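Local atomic coordinates of periplasmic beta-glucosidase (Pseudomonas aeruginosa, PDB entry 6R5T), a protein that probably hydrolyses terminal, non-reducing beta-D-glucosyl residues with release of beta-D-glucose, as a periplasmic glycoside hydrolase of family 3. Residues T192-L197 with T225-P230; F178-A183 with D203-Y208; G257-L262 with R272-L277; D128-A133 with L563-P568. The protein carries 1 engineered substitution. All blocks are in the same frame, centred on the assembly; numbering follows the deposited sequence.

Contacts 1, 2 and 3 lie within the N-terminal barrel domain. Contact 4 joins that domain to the C-terminal domain. Contacts 2 and 4 lie deeper, their centres about 13 and 11 Å from the centre of the chain. Contacts 1 and 3 lie farther out, at about 22 and 28 Å, yet their touching residues are mostly buried. Contacts 1 and 2 both link the loop between strand 172-178 and helix 197-204 to what follows it, and they touch. Contact 1 is polar and borders the second subunit. Contact 2 is aromatic and apolar with one direct hydrogen bond. Contact 3 is helix packing and reaches the second subunit through Glu261. Contact 4 rests mostly on one methionine.

Contact 1 of 4, residues T192-L197 with T225-P230; sequences TVDMSL and TINGVP
Asn227 carries the tight part of this contact. Its side-chain amide meets the backbone of Met195 with two hydrogen bonds. Met195 N donates to Asn227 OD1 at 2.9 Å, in the amide plane and on a lone pair. Asn227 ND2 donates back to Met195 O at 2.9 Å, nearly along the C=O axis. CG of Asn227 lies anti to its own carbonyl carbon (chi1 -63°), and the paired bonds fix the rotation of the amide. The backbone adds a third bond, from Asn227 N to Val193 O at 2.9 Å, close to straight at 162°. Beside it, the carboxylate of Asp194 crosses the Asn227 side chain but bonds to Ser196 OG of the second subunit.

Toward Thr192 and Thr225 the fit loosens. The bond from Val193 N to Thr225 O is weak, at 3.3 Å. The two threonine side chains lie side by side, and water 1 bridges their OG1 atoms. Water 2 fills in closer to the turn. Water 2 donates to Val193 O at 2.7 Å, accepts from Gly228 N and also bonds Thr225 OG1.

Residues 226-229 form a type I' turn, closed by Ile226 N to Val229 O and Val229 N to Ile226 O. Asn227 and Gly228 take the left-handed corner positions. This is the classic Asn-Gly two-residue beta hairpin, here following barrel strand 218-221.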
loop_
_atom_site.group_PDB
_atom_site.type_symbol
_atom_site.label_atom_id
_atom_site.label_comp_id
_atom_site.label_asym_id
_atom_site.label_seq_id
_atom_site.Cartn_x
_atom_site.Cartn_y
_atom_site.Cartn_z
ATOM N N THR A 192 2.699 -10.389 -3.295
ATOM C CA THR A 192 1.497 -10.680 -2.507
ATOM C C THR A 192 0.335 -9.735 -2.783
ATOM O O THR A 192 0.513 -8.517 -2.776
ATOM C CB THR A 192 1.909 -10.494 -1.047
ATOM O OG1 THR A 192 2.992 -11.403 -0.829
ATOM C CG2 THR A 192 0.775 -10.769 -0.087
ATOM N N VAL A 193 -0.861 -10.308 -2.918
ATOM C CA VAL A 193 -2.104 -9.542 -3.000
ATOM C C VAL A 193 -2.985 -9.974 -1.872
ATOM O O VAL A 193 -3.233 -11.190 -1.689
ATOM C CB VAL A 193 -2.814 -9.658 -4.354
ATOM C CG1 VAL A 193 -4.165 -8.950 -4.335
ATOM C CG2 VAL A 193 -1.930 -9.130 -5.485
ATOM N N ASP A 194 -3.420 -8.995 -1.101
ATOM C CA ASP A 194 -4.240 -9.302 0.088
ATOM C C ASP A 194 -5.358 -8.287 0.120
ATOM O O ASP A 194 -5.041 -7.084 0.119
ATOM C CB ASP A 194 -3.378 -9.291 1.344
ATOM C CG ASP A 194 -4.165 -9.701 2.557
ATOM O OD1 ASP A 194 -4.857 -8.818 3.143
ATOM O OD2 ASP A 194 -4.086 -10.880 2.869
ATOM N N MET A 195 -6.617 -8.724 0.073
ATOM C CA MET A 195 -7.722 -7.767 0.065
ATOM C C MET A 195 -8.997 -8.452 0.549
ATOM O O MET A 195 -9.104 -9.660 0.531
ATOM C CB MET A 195 -7.946 -7.106 -1.310
ATOM C CG MET A 195 -8.487 -7.981 -2.357
ATOM S SD MET A 195 -8.912 -7.152 -3.940
ATOM C CE MET A 195 -7.273 -6.598 -4.435
ATOM N N SER A 196 -9.929 -7.635 1.000
ATOM C CA SER A 196 -11.237 -8.132 1.468
ATOM C C SER A 196 -12.041 -8.710 0.307
ATOM O O SER A 196 -11.889 -8.285 -0.871
ATOM C CB SER A 196 -12.007 -7.023 2.174
ATOM O OG SER A 196 -12.575 -6.102 1.217
ATOM N N LEU A 197 -12.985 -9.558 0.644
ATOM C CA LEU A 197 -13.863 -10.084 -0.406
ATOM C C LEU A 197 -14.761 -8.996 -0.954
ATOM O O LEU A 197 -14.993 -8.966 -2.172
ATOM C CB LEU A 197 -14.600 -11.319 0.095
ATOM C CG LEU A 197 -13.680 -12.521 0.350
ATOM C CD1 LEU A 197 -14.452 -13.646 1.043
ATOM C CD2 LEU A 197 -13.054 -13.028 -0.954
ATOM N N THR A 225 -0.126 -14.625 -5.231
ATOM C CA THR A 225 -1.062 -15.114 -4.196
ATOM C C THR A 225 -2.284 -14.209 -4.150
ATOM O O THR A 225 -2.177 -12.957 -4.395
ATOM C CB THR A 225 -0.408 -15.218 -2.819
ATOM O OG1 THR A 225 0.094 -13.933 -2.431
ATOM C CG2 THR A 225 0.695 -16.227 -2.779
ATOM N N ILE A 226 -3.404 -14.788 -3.772
ATOM C CA ILE A 226 -4.651 -14.064 -3.416
ATOM C C ILE A 226 -4.956 -14.500 -1.991
ATOM O O ILE A 226 -5.231 -15.698 -1.785
ATOM C CB ILE A 226 -5.804 -14.408 -4.364
ATOM C CG1 ILE A 226 -5.463 -13.942 -5.771
ATOM C CG2 ILE A 226 -7.138 -13.883 -3.834
ATOM C CD1 ILE A 226 -6.407 -14.472 -6.805
ATOM N N ASN A 227 -4.786 -13.600 -1.034
ATOM C CA ASN A 227 -5.084 -13.919 0.380
ATOM C C ASN A 227 -4.348 -15.207 0.781
ATOM O O ASN A 227 -4.908 -16.091 1.477
ATOM C CB ASN A 227 -6.603 -13.936 0.549
ATOM C CG ASN A 227 -7.222 -12.589 0.284
ATOM O OD1 ASN A 227 -6.505 -11.643 0.032
ATOM N ND2 ASN A 227 -8.531 -12.478 0.379
ATOM N N GLY A 228 -3.095 -15.345 0.377
ATOM C CA GLY A 228 -2.231 -16.445 0.756
ATOM C C GLY A 228 -2.167 -17.593 -0.217
ATOM O O GLY A 228 -1.239 -18.416 -0.062
ATOM N N VAL A 229 -3.103 -17.684 -1.144
ATOM C CA VAL A 229 -3.165 -18.851 -2.066
ATOM C C VAL A 229 -2.807 -18.388 -3.465
ATOM O O VAL A 229 -3.567 -17.672 -4.078
ATOM C CB VAL A 229 -4.541 -19.525 -2.023
ATOM C CG1 VAL A 229 -4.527 -20.778 -2.898
ATOM C CG2 VAL A 229 -4.874 -19.894 -0.595
ATOM N N PRO A 230 -1.684 -18.871 -4.021
ATOM C CA PRO A 230 -1.374 -18.612 -5.429
ATOM C C PRO A 230 -2.584 -18.903 -6.317
ATOM O O PRO A 230 -3.241 -19.953 -6.182
ATOM C CB PRO A 230 -0.223 -19.575 -5.740
ATOM C CG PRO A 230 0.437 -19.785 -4.414
ATOM C CD PRO A 230 -0.699 -19.756 -3.416
HETATM O O HOH W 1 2.973 -13.774 -2.232
HETATM O O HOH W 2 -1.604 -13.090 -0.561
#

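Contact 2 of 4, residues F178-A183 with D203-Y208; sequences FALYGA and DYLPPY
The aromatic part of the contact is built on the ring of Tyr208. Phe178 turns its edge to one face of that ring in a T-shaped stack, with planes at 75° and centroids 5.3 Å apart. The CD1 atom of Phe178 does the touching, 3.6 Å from Tyr208 CG. CG of Phe178 lies anti to its backbone N (chi1 -170°), which carries the ring over to the helix.

Apolar contacts fill the rest. Ala179 CB lies 3.7 Å from Tyr208 CE2 and also meets Leu205 CD2. Leu180 crosses Tyr204 at about a right angle, its CD2 reaching Tyr204 CB at 3.5 Å. Farther along, Ala183 CB sits 3.8 Å from Tyr204 CE2.

Polar bonds are few. Leu180 N donates to Tyr208 OH at 3.1 Å and 155°. The peptide bond between Phe178 and Ala179, one before this N-H, is cis. Water 3 donates to Gly182 O and also bonds Tyr204 OH, at the edge of that ring and in its plane.

The Tyr208 hydroxyl has a second partner, Asp128 OD1, and the other oxygen of Asp128 bonds His177 of the glycan pocket. Tyr208 is thus a residue behind the pocket wall. A backbone N-H donating to its hydroxyl would probably make that group a better donor to Asp128, and so help to hold the carboxylate set for His177.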
loop_
_atom_site.group_PDB
_atom_site.type_symbol
_atom_site.label_atom_id
_atom_site.label_comp_id
_atom_site.label_asym_id
_atom_site.label_seq_id
_atom_site.Cartn_x
_atom_site.Cartn_y
_atom_site.Cartn_z
ATOM N N PHE A 178 -5.836 -13.575 -14.334
ATOM C CA PHE A 178 -6.904 -13.924 -13.366
ATOM C C PHE A 178 -6.205 -14.468 -12.134
ATOM O O PHE A 178 -5.665 -15.591 -12.191
ATOM C CB PHE A 178 -7.813 -14.951 -14.039
ATOM C CG PHE A 178 -9.072 -15.238 -13.284
ATOM C CD1 PHE A 178 -9.989 -14.247 -13.043
ATOM C CD2 PHE A 178 -9.371 -16.532 -12.876
ATOM C CE1 PHE A 178 -11.186 -14.526 -12.400
ATOM C CE2 PHE A 178 -10.543 -16.807 -12.179
ATOM C CZ PHE A 178 -11.464 -15.798 -11.946
ATOM N N ALA A 179 -6.158 -13.725 -10.998
ATOM C CA ALA A 179 -6.823 -12.444 -10.793
ATOM C C ALA A 179 -6.004 -11.601 -9.816
ATOM O O ALA A 179 -5.250 -12.136 -9.014
ATOM C CB ALA A 179 -8.214 -12.657 -10.225
ATOM N N LEU A 180 -6.305 -10.289 -9.852
ATOM C CA LEU A 180 -5.907 -9.281 -8.842
ATOM C C LEU A 180 -4.432 -8.895 -8.974
ATOM O O LEU A 180 -3.896 -8.259 -8.054
ATOM C CB LEU A 180 -6.163 -9.785 -7.416
ATOM C CG LEU A 180 -7.504 -10.444 -7.113
ATOM C CD1 LEU A 180 -7.622 -10.691 -5.624
ATOM C CD2 LEU A 180 -8.674 -9.653 -7.649
ATOM N N TYR A 181 -3.794 -9.265 -10.074
ATOM C CA TYR A 181 -2.330 -9.178 -10.235
ATOM C C TYR A 181 -1.822 -7.741 -10.021
ATOM O O TYR A 181 -0.736 -7.545 -9.470
ATOM C CB TYR A 181 -2.023 -9.727 -11.619
ATOM C CG TYR A 181 -0.583 -9.791 -12.034
ATOM C CD1 TYR A 181 0.444 -10.178 -11.204
ATOM C CD2 TYR A 181 -0.286 -9.503 -13.345
ATOM C CE1 TYR A 181 1.765 -10.190 -11.665
ATOM C CE2 TYR A 181 0.996 -9.575 -13.837
ATOM C CZ TYR A 181 2.032 -9.885 -12.986
ATOM O OH TYR A 181 3.308 -9.912 -13.497
ATOM N N GLY A 182 -2.602 -6.768 -10.403
ATOM C CA GLY A 182 -2.198 -5.350 -10.315
ATOM C C GLY A 182 -2.276 -4.770 -8.918
ATOM O O GLY A 182 -1.929 -3.581 -8.738
ATOM N N ALA A 183 -2.774 -5.532 -7.918
ATOM C CA ALA A 183 -2.779 -5.075 -6.509
ATOM C C ALA A 183 -1.536 -5.509 -5.736
ATOM O O ALA A 183 -1.533 -5.450 -4.477
ATOM C CB ALA A 183 -4.082 -5.509 -5.855
ATOM N N ASP A 203 -14.727 -4.305 -6.968
ATOM C CA ASP A 203 -13.792 -3.437 -7.723
ATOM C C ASP A 203 -12.837 -4.230 -8.628
ATOM O O ASP A 203 -12.478 -3.696 -9.688
ATOM C CB ASP A 203 -12.946 -2.618 -6.755
ATOM C CG ASP A 203 -13.761 -1.638 -5.914
ATOM O OD1 ASP A 203 -14.841 -1.196 -6.392
ATOM O OD2 ASP A 203 -13.273 -1.312 -4.842
ATOM N N TYR A 204 -12.370 -5.407 -8.240
ATOM C CA TYR A 204 -11.221 -6.031 -8.950
ATOM C C TYR A 204 -11.677 -7.163 -9.856
ATOM O O TYR A 204 -11.069 -7.303 -10.918
ATOM C CB TYR A 204 -10.192 -6.526 -7.941
ATOM C CG TYR A 204 -9.252 -5.455 -7.471
ATOM C CD1 TYR A 204 -9.577 -4.587 -6.436
ATOM C CD2 TYR A 204 -8.041 -5.254 -8.108
ATOM C CE1 TYR A 204 -8.692 -3.604 -6.032
ATOM C CE2 TYR A 204 -7.147 -4.288 -7.715
ATOM C CZ TYR A 204 -7.492 -3.424 -6.680
ATOM O OH TYR A 204 -6.612 -2.443 -6.330
ATOM N N LEU A 205 -12.707 -7.919 -9.501
ATOM C CA LEU A 205 -13.124 -9.080 -10.320
ATOM C C LEU A 205 -13.992 -8.705 -11.525
ATOM O O LEU A 205 -13.961 -9.446 -12.498
ATOM C CB LEU A 205 -13.833 -10.107 -9.445
ATOM C CG LEU A 205 -12.946 -10.866 -8.481
ATOM C CD1 LEU A 205 -13.812 -11.682 -7.511
ATOM C CD2 LEU A 205 -11.972 -11.759 -9.225
ATOM N N PRO A 206 -14.831 -7.641 -11.533
ATOM C CA PRO A 206 -15.738 -7.399 -12.652
ATOM C C PRO A 206 -15.128 -7.380 -14.052
ATOM O O PRO A 206 -15.798 -7.876 -14.988
ATOM C CB PRO A 206 -16.449 -6.092 -12.302
ATOM C CG PRO A 206 -16.467 -6.120 -10.805
ATOM C CD PRO A 206 -15.131 -6.714 -10.412
ATOM N N PRO A 207 -13.892 -6.878 -14.295
ATOM C CA PRO A 207 -13.359 -6.929 -15.659
ATOM C C PRO A 207 -13.141 -8.344 -16.213
ATOM O O PRO A 207 -13.370 -8.567 -17.397
ATOM C CB PRO A 207 -12.038 -6.177 -15.575
ATOM C CG PRO A 207 -12.280 -5.261 -14.376
ATOM C CD PRO A 207 -13.053 -6.090 -13.376
ATOM N N TYR A 208 -12.780 -9.261 -15.337
ATOM C CA TYR A 208 -12.596 -10.662 -15.792
ATOM C C TYR A 208 -13.957 -11.260 -16.109
ATOM O O TYR A 208 -14.082 -11.932 -17.145
ATOM C CB TYR A 208 -11.856 -11.522 -14.779
ATOM C CG TYR A 208 -10.588 -10.924 -14.256
ATOM C CD1 TYR A 208 -9.411 -10.884 -14.975
ATOM C CD2 TYR A 208 -10.563 -10.460 -12.970
ATOM C CE1 TYR A 208 -8.273 -10.273 -14.470
ATOM C CE2 TYR A 208 -9.429 -9.883 -12.426
ATOM C CZ TYR A 208 -8.276 -9.781 -13.169
ATOM O OH TYR A 208 -7.138 -9.237 -12.610
HETATM O O HOH W 3 -4.078 -1.872 -7.588
#

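Contact 3 of 4, residues G257-L262 with R272-L277; sequences GAVKEL and RDATRL
Helix 271-281 meets the short, weakly bonded helix at 258-261 mainly through Ala274. Ahead of it, Arg272 makes a salt bridge to Glu304, and Asp273 a long one to Arg276 on its own helix.

The methyl of Ala274 points at the other segment and fits between two of its residues. Ala274 CB lies 3.4 Å from Val259 O and 4.0 Å from Leu262 CB. The small side chain lets the backbones come close, with Ala274 CA and Leu262 CA 5.7 Å apart. The carbonyl of Ala274 is covered as well. Leu262 CD1 comes within 3.6 Å of Ala274 O, and Val259 CG1 within 3.8 Å of Ala274 O. CG1 of Val259 stands anti to its backbone N (chi1 176°), and this brings the methyl over the helix.

One residue on, Thr275 offers its backbone. Thr275 CA lies 4.0 Å from Val259 CG1. The side chain turns away, with OG1 bonded to Glu271 O one turn earlier, and packs on leucines of helix 291-301. Arg276 also faces away.

Leu277 closes the contact. Leu277 CB lies 4.2 Å from Leu262 CD1, and the two leucines cross obliquely.

No hydrogen bond joins the two segments. Their cohesion is therefore apolar packing, partly of methyl groups on the helix backbone and partly of side chain on side chain. Charged groups look elsewhere, as Glu261 does to Arg585 of the second subunit.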
loop_
_atom_site.group_PDB
_atom_site.type_symbol
_atom_site.label_atom_id
_atom_site.label_comp_id
_atom_site.label_asym_id
_atom_site.label_seq_id
_atom_site.Cartn_x
_atom_site.Cartn_y
_atom_site.Cartn_z
ATOM N N GLY A 257 5.765 -21.033 -16.317
ATOM C CA GLY A 257 6.443 -21.636 -15.168
ATOM C C GLY A 257 5.638 -21.531 -13.855
ATOM O O GLY A 257 6.185 -21.764 -12.795
ATOM N N ALA A 258 4.372 -21.138 -13.930
ATOM C CA ALA A 258 3.538 -20.866 -12.729
ATOM C C ALA A 258 3.306 -22.140 -11.908
ATOM O O ALA A 258 3.246 -22.050 -10.676
ATOM C CB ALA A 258 2.220 -20.281 -13.153
ATOM N N VAL A 259 3.119 -23.288 -12.555
ATOM C CA VAL A 259 2.907 -24.538 -11.774
ATOM C C VAL A 259 4.156 -24.811 -10.939
ATOM O O VAL A 259 4.082 -25.045 -9.728
ATOM C CB VAL A 259 2.515 -25.718 -12.677
ATOM C CG1 VAL A 259 2.406 -26.972 -11.852
ATOM C CG2 VAL A 259 1.235 -25.416 -13.461
ATOM N N LYS A 260 5.336 -24.779 -11.545
ATOM C CA LYS A 260 6.561 -25.025 -10.768
ATOM C C LYS A 260 6.777 -23.977 -9.683
ATOM O O LYS A 260 7.302 -24.305 -8.608
ATOM C CB LYS A 260 7.704 -25.066 -11.787
ATOM C CG LYS A 260 9.032 -25.420 -11.175
ATOM C CD LYS A 260 10.126 -25.593 -12.233
ATOM C CE LYS A 260 11.444 -25.912 -11.563
ATOM N NZ LYS A 260 12.530 -26.152 -12.547
ATOM N N GLU A 261 6.357 -22.723 -9.925
ATOM C CA GLU A 261 6.504 -21.635 -8.926
ATOM C C GLU A 261 5.710 -21.927 -7.647
ATOM O O GLU A 261 5.959 -21.284 -6.619
ATOM C CB GLU A 261 6.102 -20.264 -9.478
ATOM C CG GLU A 261 7.094 -19.721 -10.482
ATOM C CD GLU A 261 6.700 -18.368 -11.088
ATOM O OE1 GLU A 261 5.882 -17.651 -10.482
ATOM O OE2 GLU A 261 7.205 -18.065 -12.197
ATOM N N LEU A 262 4.748 -22.840 -7.661
ATOM C CA LEU A 262 4.075 -23.222 -6.368
ATOM C C LEU A 262 5.063 -23.695 -5.319
ATOM O O LEU A 262 4.783 -23.575 -4.126
ATOM C CB LEU A 262 2.999 -24.263 -6.623
ATOM C CG LEU A 262 1.861 -23.792 -7.503
ATOM C CD1 LEU A 262 0.893 -24.930 -7.825
ATOM C CD2 LEU A 262 1.091 -22.640 -6.877
ATOM N N ARG A 272 5.810 -32.812 -8.183
ATOM C CA ARG A 272 4.665 -33.739 -8.198
ATOM C C ARG A 272 3.479 -33.107 -7.468
ATOM O O ARG A 272 2.369 -33.107 -7.970
ATOM C CB ARG A 272 5.118 -35.028 -7.517
ATOM C CG ARG A 272 4.081 -36.119 -7.456
ATOM C CD ARG A 272 4.733 -37.378 -6.879
ATOM N NE ARG A 272 3.727 -38.412 -6.920
ATOM C CZ ARG A 272 3.936 -39.692 -7.273
ATOM N NH1 ARG A 272 5.150 -40.139 -7.595
ATOM N NH2 ARG A 272 2.897 -40.514 -7.275
ATOM N N ASP A 273 3.740 -32.610 -6.263
ATOM C CA ASP A 273 2.665 -31.983 -5.440
ATOM C C ASP A 273 2.227 -30.683 -6.117
ATOM O O ASP A 273 1.041 -30.410 -6.118
ATOM C CB ASP A 273 3.147 -31.773 -4.009
ATOM C CG ASP A 273 3.335 -33.079 -3.253
ATOM O OD1 ASP A 273 2.782 -34.125 -3.711
ATOM O OD2 ASP A 273 4.062 -33.065 -2.231
ATOM N N ALA A 274 3.132 -29.930 -6.735
ATOM C CA ALA A 274 2.709 -28.701 -7.443
ATOM C C ALA A 274 1.741 -29.031 -8.580
ATOM O O ALA A 274 0.675 -28.365 -8.769
ATOM C CB ALA A 274 3.915 -27.957 -7.923
ATOM N N THR A 275 2.053 -30.095 -9.344
ATOM C CA THR A 275 1.216 -30.490 -10.482
ATOM C C THR A 275 -0.192 -30.871 -9.990
ATOM O O THR A 275 -1.212 -30.471 -10.594
ATOM C CB THR A 275 1.889 -31.677 -11.194
ATOM O OG1 THR A 275 3.173 -31.266 -11.665
ATOM C CG2 THR A 275 1.035 -32.153 -12.335
ATOM N N ARG A 276 -0.249 -31.638 -8.883
ATOM C CA ARG A 276 -1.543 -32.073 -8.306
ATOM C C ARG A 276 -2.387 -30.832 -7.936
ATOM O O ARG A 276 -3.560 -30.746 -8.313
ATOM C CB ARG A 276 -1.317 -32.967 -7.089
ATOM C CG ARG A 276 -2.649 -33.402 -6.512
ATOM C CD ARG A 276 -2.640 -34.153 -5.196
ATOM N NE ARG A 276 -1.518 -33.774 -4.356
ATOM C CZ ARG A 276 -1.527 -32.802 -3.450
ATOM N NH1 ARG A 276 -2.611 -32.068 -3.239
ATOM N NH2 ARG A 276 -0.423 -32.563 -2.767
ATOM N N LEU A 277 -1.746 -29.878 -7.272
ATOM C CA LEU A 277 -2.474 -28.662 -6.814
ATOM C C LEU A 277 -3.027 -27.911 -8.024
ATOM O O LEU A 277 -4.179 -27.505 -7.983
ATOM C CB LEU A 277 -1.550 -27.775 -5.998
ATOM C CG LEU A 277 -1.149 -28.317 -4.641
ATOM C CD1 LEU A 277 -0.106 -27.430 -3.986
ATOM C CD2 LEU A 277 -2.361 -28.477 -3.747
#

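Contact 4 of 4, residues D128-A133 with L563-P568; sequences DITRDA and LTMSFP
Met565 makes most of this contact, and its shape explains how. CG lies anti to the backbone N (chi1 -167°), and the chain beyond stays extended, with chi3 at 175°. This straight side chain reaches across to Thr130 at about a right angle. Met565 CE ends 3.4 Å from Thr130 O, a buried oxygen with no hydrogen-bond partner in the model. Met565 SD lies 3.5 Å from Thr130 OG1. That hydroxyl takes the crowded position between backbone N and carbonyl carbon (chi1 58°). Met565 CE also touches Ala133, at 3.9 Å from Ala133 N and 4.3 Å from Ala133 CB. Ala133 CB meets the Pro568 ring as well, 4.4 Å from Pro568 CG.

The packing joins the barrel to the C-terminal domain. Polar links across the junction run beside it: Ala133 O to Arg521, Ser566 OG to Glu144, and a cation-pi pair of Arg131 with Tyr577.

Segment 128-133 lies in the loop between strand 121-122 and helix 146-161, and its Ile129 packs on helices 146-161 and 197-204. Segment 563-568 lies in the loop between helix 545-553 and strand 619-626. Its Thr564 packs on helix 91-95 and also on helix 146-161, so that helix touches both segments.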
loop_
_atom_site.group_PDB
_atom_site.type_symbol
_atom_site.label_atom_id
_atom_site.label_comp_id
_atom_site.label_asym_id
_atom_site.label_seq_id
_atom_site.Cartn_x
_atom_site.Cartn_y
_atom_site.Cartn_z
ATOM N N ASP A 128 -6.473 -6.116 -15.551
ATOM C CA ASP A 128 -6.206 -5.949 -14.113
ATOM C C ASP A 128 -6.405 -4.478 -13.734
ATOM O O ASP A 128 -5.839 -3.617 -14.393
ATOM C CB ASP A 128 -4.806 -6.409 -13.782
ATOM C CG ASP A 128 -4.437 -7.783 -14.306
ATOM O OD1 ASP A 128 -5.285 -8.661 -14.209
ATOM O OD2 ASP A 128 -3.319 -7.930 -14.758
ATOM N N ILE A 129 -7.215 -4.184 -12.705
ATOM C CA ILE A 129 -7.330 -2.826 -12.136
ATOM C C ILE A 129 -5.986 -2.446 -11.538
ATOM O O ILE A 129 -5.378 -3.237 -10.786
ATOM C CB ILE A 129 -8.442 -2.850 -11.071
ATOM C CG1 ILE A 129 -9.776 -3.101 -11.765
ATOM C CG2 ILE A 129 -8.490 -1.626 -10.199
ATOM C CD1 ILE A 129 -10.188 -2.023 -12.700
ATOM N N THR A 130 -5.580 -1.192 -11.754
ATOM C CA THR A 130 -4.303 -0.681 -11.209
ATOM C C THR A 130 -4.508 0.625 -10.435
ATOM O O THR A 130 -4.930 1.606 -11.005
ATOM C CB THR A 130 -3.250 -0.482 -12.291
ATOM O OG1 THR A 130 -3.771 0.419 -13.276
ATOM C CG2 THR A 130 -2.889 -1.826 -12.907
ATOM N N ARG A 131 -4.224 0.557 -9.138
ATOM C CA ARG A 131 -4.282 1.735 -8.244
ATOM C C ARG A 131 -2.879 2.132 -7.742
ATOM O O ARG A 131 -2.775 3.163 -6.990
ATOM C CB ARG A 131 -5.184 1.440 -7.058
ATOM C CG ARG A 131 -6.644 1.271 -7.434
ATOM C CD ARG A 131 -7.481 0.899 -6.226
ATOM N NE ARG A 131 -8.900 0.957 -6.582
ATOM C CZ ARG A 131 -9.875 0.515 -5.818
ATOM N NH1 ARG A 131 -9.611 0.017 -4.608
ATOM N NH2 ARG A 131 -11.109 0.651 -6.227
ATOM N N ASP A 132 -1.842 1.416 -8.137
ATOM C CA ASP A 132 -0.472 1.647 -7.635
ATOM C C ASP A 132 0.409 1.922 -8.833
ATOM O O ASP A 132 0.810 1.021 -9.535
ATOM C CB ASP A 132 0.028 0.470 -6.817
ATOM C CG ASP A 132 1.335 0.722 -6.078
ATOM O OD1 ASP A 132 2.211 1.474 -6.604
ATOM O OD2 ASP A 132 1.419 0.187 -4.921
ATOM N N ALA A 133 0.734 3.206 -9.016
ATOM C CA ALA A 133 1.505 3.660 -10.183
ATOM C C ALA A 133 2.926 3.066 -10.231
ATOM O O ALA A 133 3.570 3.156 -11.265
ATOM C CB ALA A 133 1.563 5.188 -10.154
ATOM N N LEU A 563 -7.298 11.305 -18.733
ATOM C CA LEU A 563 -6.645 10.308 -17.863
ATOM C C LEU A 563 -7.632 9.255 -17.416
ATOM O O LEU A 563 -8.750 9.615 -17.012
ATOM C CB LEU A 563 -5.990 10.958 -16.658
ATOM C CG LEU A 563 -4.949 12.011 -16.997
ATOM C CD1 LEU A 563 -4.408 12.579 -15.709
ATOM C CD2 LEU A 563 -3.820 11.452 -17.879
ATOM N N THR A 564 -7.185 7.998 -17.355
ATOM C CA THR A 564 -7.997 6.932 -16.703
ATOM C C THR A 564 -7.310 6.420 -15.436
ATOM O O THR A 564 -7.720 5.384 -14.898
ATOM C CB THR A 564 -8.251 5.764 -17.657
ATOM O OG1 THR A 564 -7.022 5.088 -17.965
ATOM C CG2 THR A 564 -8.953 6.247 -18.922
ATOM N N MET A 565 -6.231 7.074 -15.042
ATOM C CA MET A 565 -5.551 6.765 -13.758
ATOM C C MET A 565 -5.096 8.102 -13.196
ATOM O O MET A 565 -4.611 8.975 -13.951
ATOM C CB MET A 565 -4.392 5.821 -14.029
ATOM C CG MET A 565 -3.802 5.194 -12.791
ATOM S SD MET A 565 -2.735 3.804 -13.274
ATOM C CE MET A 565 -2.095 3.389 -11.657
ATOM N N SER A 566 -5.285 8.271 -11.912
ATOM C CA SER A 566 -4.940 9.504 -11.154
ATOM C C SER A 566 -3.417 9.664 -11.162
ATOM O O SER A 566 -2.706 8.658 -11.033
ATOM C CB SER A 566 -5.472 9.334 -9.764
ATOM O OG SER A 566 -6.889 9.336 -9.783
ATOM N N PHE A 567 -2.898 10.888 -11.313
ATOM C CA PHE A 567 -1.444 11.136 -11.290
ATOM C C PHE A 567 -1.080 11.654 -9.910
ATOM O O PHE A 567 -1.508 12.760 -9.547
ATOM C CB PHE A 567 -1.024 12.122 -12.371
ATOM C CG PHE A 567 -0.795 11.504 -13.726
ATOM C CD1 PHE A 567 -1.599 10.508 -14.238
ATOM C CD2 PHE A 567 0.236 11.962 -14.531
ATOM C CE1 PHE A 567 -1.373 9.940 -15.486
ATOM C CE2 PHE A 567 0.415 11.434 -15.802
ATOM C CZ PHE A 567 -0.351 10.406 -16.280
ATOM N N PRO A 568 -0.334 10.874 -9.109
ATOM C CA PRO A 568 -0.018 11.281 -7.757
ATOM C C PRO A 568 0.935 12.462 -7.824
ATOM O O PRO A 568 1.740 12.518 -8.737
ATOM C CB PRO A 568 0.726 10.098 -7.125
ATOM C CG PRO A 568 0.454 8.939 -8.043
ATOM C CD PRO A 568 0.218 9.530 -9.418
#